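Local coordinates for probable branched-chain amino acid ABC transporter, amino acid binding protein (PDB 3LKB) that probably captures branched-chain amino acids for an ABC transporter as its substrate-binding protein, and holds valine in this crystal, at residues Y34-W37 with A38-K42. The protein carries 2 engineered substitutions. Sequence-based numbering, arbitrary orientation.
Sequences YCKW and ANERK
The last two turns of helix 21-41 are closed by a Schellman motif, and within them W37 and R41, one turn apart, pack against each other. R41 CG lies over the indole face, 3.5 Å from the centroid of the W37 five-membered ring and 16° off its normal, which meets the geometry of a CH-pi contact. R41 CD continues over the same face, 3.5 Å from W37 NE1, while the guanidinium plane is inclined 46° to the ring, too steep for a flat stack. With its CG anti to the backbone N (chi1 -164°), W37 swings the indole to where the arginine methylenes reach it. The same pair shares a backbone bond, R41 N to W37 O at 3.0 Å. One turn earlier, A38 N donates to Y34 O at 2.7 Å. K42, with positive phi, is the C-prime residue, and L43 N turns back to A38 O. An alanine in place of W37 would probably leave the R41 methylenes without their aromatic face and set that chain free to turn. Within the beta-alpha-beta unit of strands 6-14 and 47-55, C35 and A38 pack on F49, whose backbone N binds N39 OD1. Y34 and W37 instead meet L267 and I271 of helix 263-274, and Y34 also reaches helix 285-308.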
loop_
_atom_site.group_PDB
_atom_site.type_symbol
_atom_site.label_atom_id
_atom_site.label_comp_id
_atom_site.label_asym_id
_atom_site.label_seq_id
_atom_site.Cartn_x
_atom_site.Cartn_y
_atom_site.Cartn_z
ATOM N N TYR A 34 14.426 -3.929 10.409
ATOM C CA TYR A 34 15.837 -4.138 10.661
ATOM C C TYR A 34 16.348 -3.157 11.711
ATOM O O TYR A 34 17.121 -3.517 12.608
ATOM C CB TYR A 34 16.600 -3.955 9.365
ATOM C CG TYR A 34 17.984 -4.490 9.537
ATOM C CD1 TYR A 34 18.173 -5.840 9.496
ATOM C CD2 TYR A 34 19.023 -3.610 9.763
ATOM C CE1 TYR A 34 19.420 -6.362 9.699
ATOM C CE2 TYR A 34 20.279 -4.126 9.980
ATOM C CZ TYR A 34 20.463 -5.486 9.950
ATOM O OH TYR A 34 21.706 -5.994 10.188
ATOM N N CYS A 35 15.905 -1.900 11.569
ATOM C CA CYS A 35 16.300 -0.868 12.494
ATOM C C CYS A 35 15.819 -1.211 13.897
ATOM O O CYS A 35 16.504 -0.938 14.895
ATOM C CB CYS A 35 15.740 0.474 12.064
ATOM S SG CYS A 35 16.400 1.895 12.989
ATOM N N LYS A 36 14.634 -1.840 13.932
ATOM C CA LYS A 36 13.997 -2.292 15.162
ATOM C C LYS A 36 14.823 -3.396 15.786
ATOM O O LYS A 36 15.097 -3.404 16.985
ATOM C CB LYS A 36 12.609 -2.831 14.839
ATOM C CG LYS A 36 11.612 -2.668 15.971
ATOM C CD LYS A 36 10.328 -2.001 15.507
ATOM C CE LYS A 36 10.534 -0.514 15.278
ATOM N NZ LYS A 36 9.261 0.164 14.888
ATOM N N TRP A 37 15.216 -4.374 14.938
ATOM C CA TRP A 37 16.125 -5.458 15.312
ATOM C C TRP A 37 17.530 -4.967 15.746
ATOM O O TRP A 37 18.083 -5.473 16.695
ATOM C CB TRP A 37 16.230 -6.496 14.180
ATOM C CG TRP A 37 16.830 -7.824 14.566
ATOM C CD1 TRP A 37 16.191 -8.870 15.204
ATOM C CD2 TRP A 37 18.145 -8.288 14.277
ATOM N NE1 TRP A 37 17.044 -9.952 15.341
ATOM C CE2 TRP A 37 18.253 -9.611 14.790
ATOM C CE3 TRP A 37 19.252 -7.717 13.649
ATOM C CZ2 TRP A 37 19.438 -10.354 14.714
ATOM C CZ3 TRP A 37 20.453 -8.476 13.555
ATOM C CH2 TRP A 37 20.531 -9.777 14.090
ATOM N N ALA A 38 18.087 -3.959 15.078
ATOM C CA ALA A 38 19.339 -3.346 15.558
ATOM C C ALA A 38 19.255 -2.928 17.030
ATOM O O ALA A 38 20.175 -3.178 17.797
ATOM C CB ALA A 38 19.739 -2.162 14.691
ATOM N N ASN A 39 18.147 -2.310 17.409
ATOM C CA ASN A 39 17.932 -1.843 18.791
ATOM C C ASN A 39 17.807 -2.993 19.806
ATOM O O ASN A 39 18.440 -2.939 20.872
ATOM C CB ASN A 39 16.725 -0.869 18.892
ATOM C CG ASN A 39 17.043 0.544 18.374
ATOM O OD1 ASN A 39 18.196 1.001 18.391
ATOM N ND2 ASN A 39 16.023 1.237 17.909
ATOM N N GLU A 40 16.996 -4.014 19.464
ATOM C CA GLU A 40 16.776 -5.195 20.310
ATOM C C GLU A 40 18.060 -6.017 20.524
ATOM O O GLU A 40 18.264 -6.554 21.587
ATOM C CB GLU A 40 15.701 -6.141 19.729
ATOM C CG GLU A 40 14.476 -5.492 19.101
ATOM C CD GLU A 40 13.150 -5.825 19.817
ATOM O OE1 GLU A 40 13.136 -6.830 20.605
ATOM O OE2 GLU A 40 12.134 -5.095 19.558
ATOM N N ARG A 41 18.896 -6.141 19.505
ATOM C CA ARG A 41 20.104 -6.936 19.609
ATOM C C ARG A 41 21.331 -6.102 19.921
ATOM O O ARG A 41 22.428 -6.626 20.000
ATOM C CB ARG A 41 20.341 -7.673 18.302
ATOM C CG ARG A 41 19.092 -8.307 17.724
ATOM C CD ARG A 41 18.703 -9.643 18.414
ATOM N NE ARG A 41 19.866 -10.459 18.762
ATOM C CZ ARG A 41 20.074 -10.977 19.973
ATOM N NH1 ARG A 41 19.185 -10.780 20.953
ATOM N NH2 ARG A 41 21.170 -11.701 20.200
ATOM N N LYS A 42 21.152 -4.795 20.069
ATOM C CA LYS A 42 22.275 -3.882 20.331
ATOM C C LYS A 42 23.465 -4.120 19.377
ATOM O O LYS A 42 24.618 -4.277 19.783
ATOM C CB LYS A 42 22.683 -3.938 21.816
ATOM C CG LYS A 42 21.881 -2.962 22.708
ATOM C CD LYS A 42 20.995 -3.696 23.728
ATOM C CE LYS A 42 21.777 -4.154 25.005
ATOM N NZ LYS A 42 21.247 -5.441 25.634
#